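Tail component (Lactobacillus phage J-1, PDB 5LY8) forms part of the phage's distal tail, this piece being its second carbohydrate-binding module, which probably recognises saccharides on the Lactobacillus host surface. Local coordinates at residues 102-114 against 125-138. Numbering follows the deposited sequence. Where two conformers were deposited one is given.
Sequences VGTNAAEVGRFEF and SLALFDDSASNDQW. With MG (magnesium ion), chain B.
Leu128 lies over one face of the Phe112 ring, its CB 3.8 Å from the ring centroid, a CH-pi contact, while Leu126 CD2 meets the ring edge. Phe112 turns its ring over the partner strand because CG sits between backbone N and carbonyl carbon (chi1 64°). Leu128 CD2 meets Val102 CG1 tip to tip at 3.8 Å. Val102 CG2 touches Trp138 CZ3, and Val102 O lies at the indole edge; branched and aromatic side chains suit this buried face between two sheets. On the hairpin's other face, extended Arg111 runs beside Phe129, planes 35° apart, with Ala127's small CB against one guanidinium face. Arg111 NE and NH2 both donate to Glu113 OE2 in a side-on salt bridge; OE2 also accepts from Phe38 N, OE1 from Ala37 N. Antiparallel pairs run from Phe114–Leu126 to hydrogen-bonded Gly110–Asp130 (Asp130 N to Gly110 O 2.9 Å), where Gly110 puts no side chain beside the metal-binding Asp130. In one of two conformers, Thr104 OG1 donates to Asp130 OD2 (2.6 Å), anti side, which would steady the carboxylate. Asp130 OD1 and OD2 both bind magnesium, each at 2.5 Å, alongside carbonyls of Ala106, Glu108, Ser132 and Asn135. This site ties two loops together at one end of a concanavalin-like beta-sandwich.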
# COMPACT_ATOMS: atom_id res chain seq x y z
N VAL A 102 -6.43 9.76 6.20
CA VAL A 102 -6.96 10.01 4.88
C VAL A 102 -8.37 10.55 5.00
O VAL A 102 -9.12 10.17 5.90
CB VAL A 102 -6.77 8.71 3.99
CG1 VAL A 102 -7.41 7.45 4.59
CG2 VAL A 102 -7.16 8.94 2.53
N GLY A 103 -8.68 11.51 4.14
CA GLY A 103 -9.99 12.13 4.11
C GLY A 103 -10.32 12.52 2.69
O GLY A 103 -9.42 12.81 1.91
N THR A 104 -11.64 12.57 2.37
CA THR A 104 -12.01 12.93 1.01
C THR A 104 -13.31 13.74 1.01
O THR A 104 -13.96 13.97 2.05
CB THR A 104 -11.99 11.67 0.08
OG1 THR A 104 -12.15 12.04 -1.31
CG2 THR A 104 -13.05 10.62 0.46
N ASN A 105 -13.70 14.03 -0.21
CA ASN A 105 -14.87 14.88 -0.44
C ASN A 105 -15.32 14.65 -1.84
O ASN A 105 -14.67 13.94 -2.63
CB ASN A 105 -14.75 16.38 -0.11
CG ASN A 105 -14.52 16.89 1.28
OD1 ASN A 105 -13.65 17.73 1.49
ND2 ASN A 105 -15.48 16.65 2.17
N ALA A 106 -16.56 14.97 -2.14
CA ALA A 106 -17.02 14.64 -3.45
C ALA A 106 -16.07 15.04 -4.56
O ALA A 106 -15.70 14.17 -5.34
CB ALA A 106 -18.41 15.23 -3.69
N ALA A 107 -15.56 16.28 -4.57
CA ALA A 107 -14.75 16.78 -5.67
C ALA A 107 -13.33 16.26 -5.69
O ALA A 107 -12.63 16.40 -6.68
CB ALA A 107 -14.75 18.31 -5.65
N GLU A 108 -12.90 15.62 -4.59
CA GLU A 108 -11.53 15.13 -4.45
C GLU A 108 -11.35 13.76 -5.05
O GLU A 108 -12.24 12.90 -4.98
CB GLU A 108 -11.10 15.16 -2.99
CG GLU A 108 -11.12 16.57 -2.42
CD GLU A 108 -10.83 16.68 -0.94
OE1 GLU A 108 -10.54 15.67 -0.29
OE2 GLU A 108 -10.95 17.82 -0.41
N VAL A 109 -10.13 13.52 -5.59
CA VAL A 109 -9.73 12.27 -6.21
C VAL A 109 -8.36 11.88 -5.69
O VAL A 109 -7.45 12.74 -5.64
CB VAL A 109 -9.74 12.40 -7.77
CG1 VAL A 109 -9.05 11.24 -8.47
CG2 VAL A 109 -11.17 12.57 -8.28
N GLY A 110 -8.16 10.62 -5.36
CA GLY A 110 -6.84 10.21 -4.92
C GLY A 110 -6.76 8.72 -4.79
O GLY A 110 -7.78 8.03 -4.76
N ARG A 111 -5.54 8.21 -4.72
CA ARG A 111 -5.29 6.78 -4.59
C ARG A 111 -4.02 6.59 -3.79
O ARG A 111 -3.09 7.38 -3.93
CB ARG A 111 -5.10 6.16 -6.01
CG ARG A 111 -4.61 4.72 -6.05
CD ARG A 111 -4.45 4.24 -7.50
NE ARG A 111 -4.19 2.80 -7.56
CZ ARG A 111 -5.11 1.86 -7.51
NH1 ARG A 111 -6.40 2.19 -7.47
NH2 ARG A 111 -4.77 0.59 -7.49
N PHE A 112 -3.96 5.50 -3.01
CA PHE A 112 -2.67 5.02 -2.52
C PHE A 112 -2.57 3.53 -2.75
O PHE A 112 -3.58 2.83 -2.81
CB PHE A 112 -2.33 5.39 -1.07
CG PHE A 112 -3.20 4.85 0.03
CD1 PHE A 112 -3.19 3.49 0.34
CD2 PHE A 112 -3.93 5.70 0.85
CE1 PHE A 112 -3.96 2.99 1.39
CE2 PHE A 112 -4.65 5.20 1.94
CZ PHE A 112 -4.64 3.86 2.22
N GLU A 113 -1.33 3.08 -2.93
CA GLU A 113 -0.97 1.66 -3.01
C GLU A 113 0.11 1.37 -2.02
O GLU A 113 1.11 2.11 -1.95
CB GLU A 113 -0.48 1.27 -4.41
CG GLU A 113 -1.54 1.35 -5.48
CD GLU A 113 -1.07 0.93 -6.85
OE1 GLU A 113 0.10 0.48 -7.00
OE2 GLU A 113 -1.89 1.07 -7.80
N PHE A 114 -0.04 0.27 -1.28
CA PHE A 114 1.02 -0.33 -0.48
C PHE A 114 1.26 -1.70 -1.09
O PHE A 114 0.38 -2.58 -1.05
CB PHE A 114 0.68 -0.40 1.01
CG PHE A 114 0.62 0.97 1.63
CD1 PHE A 114 1.77 1.73 1.78
CD2 PHE A 114 -0.59 1.53 2.02
CE1 PHE A 114 1.71 3.02 2.33
CE2 PHE A 114 -0.64 2.82 2.59
CZ PHE A 114 0.52 3.55 2.75
N SER A 125 -0.90 -6.15 -3.57
CA SER A 125 -1.14 -4.71 -3.63
C SER A 125 -2.41 -4.35 -2.91
O SER A 125 -3.50 -4.83 -3.28
CB SER A 125 -1.23 -4.24 -5.08
OG SER A 125 -1.58 -2.86 -5.12
N LEU A 126 -2.25 -3.53 -1.85
CA LEU A 126 -3.38 -2.99 -1.09
C LEU A 126 -3.64 -1.57 -1.61
O LEU A 126 -2.71 -0.76 -1.62
CB LEU A 126 -3.03 -2.97 0.40
CG LEU A 126 -4.14 -2.57 1.38
CD1 LEU A 126 -3.78 -3.03 2.79
CD2 LEU A 126 -4.41 -1.05 1.38
N ALA A 127 -4.86 -1.28 -2.04
CA ALA A 127 -5.18 0.07 -2.51
C ALA A 127 -6.37 0.64 -1.80
O ALA A 127 -7.28 -0.09 -1.41
CB ALA A 127 -5.40 0.09 -4.03
N LEU A 128 -6.36 1.97 -1.63
CA LEU A 128 -7.53 2.74 -1.26
C LEU A 128 -7.66 3.83 -2.30
O LEU A 128 -6.65 4.44 -2.66
CB LEU A 128 -7.40 3.36 0.14
CG LEU A 128 -8.65 4.08 0.65
CD1 LEU A 128 -9.78 3.10 0.99
CD2 LEU A 128 -8.33 4.91 1.89
N PHE A 129 -8.86 4.07 -2.80
CA PHE A 129 -9.00 5.11 -3.80
C PHE A 129 -10.42 5.71 -3.84
O PHE A 129 -11.38 5.08 -3.50
CB PHE A 129 -8.60 4.61 -5.21
CG PHE A 129 -9.43 3.45 -5.69
CD1 PHE A 129 -9.07 2.12 -5.40
CD2 PHE A 129 -10.57 3.67 -6.44
CE1 PHE A 129 -9.88 1.07 -5.89
CE2 PHE A 129 -11.34 2.62 -6.89
CZ PHE A 129 -10.99 1.36 -6.62
N ASP A 130 -10.43 6.97 -4.23
CA ASP A 130 -11.63 7.77 -4.51
C ASP A 130 -11.35 8.28 -5.92
O ASP A 130 -10.60 9.16 -6.11
CB ASP A 130 -11.84 8.92 -3.49
CG ASP A 130 -13.10 9.77 -3.82
OD1 ASP A 130 -13.64 9.64 -4.83
OD2 ASP A 130 -13.51 10.59 -3.00
N ASP A 131 -11.97 7.63 -6.90
CA ASP A 131 -11.66 7.94 -8.29
C ASP A 131 -12.67 8.79 -9.04
O ASP A 131 -12.58 8.88 -10.23
CB ASP A 131 -11.32 6.64 -9.10
CG ASP A 131 -12.50 5.68 -9.23
OD1 ASP A 131 -13.53 5.89 -8.71
OD2 ASP A 131 -12.31 4.64 -9.88
N SER A 132 -13.59 9.41 -8.34
CA SER A 132 -14.57 10.27 -9.01
C SER A 132 -14.62 11.61 -8.34
O SER A 132 -14.74 11.69 -7.11
CB SER A 132 -15.97 9.64 -8.95
OG SER A 132 -16.92 10.53 -9.53
N ALA A 133 -14.65 12.69 -9.14
CA ALA A 133 -14.81 14.06 -8.63
C ALA A 133 -16.27 14.43 -8.41
O ALA A 133 -16.57 15.60 -8.17
CB ALA A 133 -14.13 15.07 -9.55
N SER A 134 -17.18 13.46 -8.49
CA SER A 134 -18.61 13.74 -8.26
C SER A 134 -19.20 12.80 -7.20
O SER A 134 -20.43 12.73 -7.06
CB SER A 134 -19.39 13.67 -9.57
OG SER A 134 -19.24 12.40 -10.19
N ASN A 135 -18.37 12.11 -6.42
CA ASN A 135 -18.86 11.19 -5.40
C ASN A 135 -17.76 11.08 -4.34
O ASN A 135 -16.58 11.17 -4.68
CB ASN A 135 -19.05 9.80 -6.09
CG ASN A 135 -19.90 8.79 -5.37
OD1 ASN A 135 -20.53 9.09 -4.35
ND2 ASN A 135 -20.00 7.58 -5.95
N ASP A 136 -18.10 10.88 -3.07
CA ASP A 136 -17.06 10.75 -2.04
C ASP A 136 -16.90 9.29 -1.59
O ASP A 136 -16.50 8.96 -0.46
CB ASP A 136 -17.29 11.75 -0.89
CG ASP A 136 -18.19 11.28 0.21
OD1 ASP A 136 -19.17 10.58 -0.10
OD2 ASP A 136 -17.88 11.57 1.39
N GLN A 137 -17.26 8.41 -2.49
CA GLN A 137 -17.11 7.02 -2.21
C GLN A 137 -15.61 6.67 -2.32
O GLN A 137 -14.90 7.05 -3.27
CB GLN A 137 -17.92 6.22 -3.22
CG GLN A 137 -17.96 4.73 -2.94
CD GLN A 137 -18.57 4.40 -1.61
OE1 GLN A 137 -19.75 4.63 -1.37
NE2 GLN A 137 -17.75 3.90 -0.71
N TRP A 138 -15.13 5.96 -1.32
CA TRP A 138 -13.83 5.37 -1.44
C TRP A 138 -13.91 3.84 -1.43
O TRP A 138 -14.90 3.25 -0.97
CB TRP A 138 -12.80 5.96 -0.52
CG TRP A 138 -13.14 6.05 0.92
CD1 TRP A 138 -14.06 5.28 1.60
CD2 TRP A 138 -12.42 6.78 1.91
NE1 TRP A 138 -13.96 5.53 2.95
CE2 TRP A 138 -12.98 6.45 3.17
CE3 TRP A 138 -11.37 7.68 1.86
CZ2 TRP A 138 -12.47 6.98 4.37
CZ3 TRP A 138 -10.90 8.24 3.03
CH2 TRP A 138 -11.46 7.90 4.28
MG MG B . -14.41 12.07 -4.85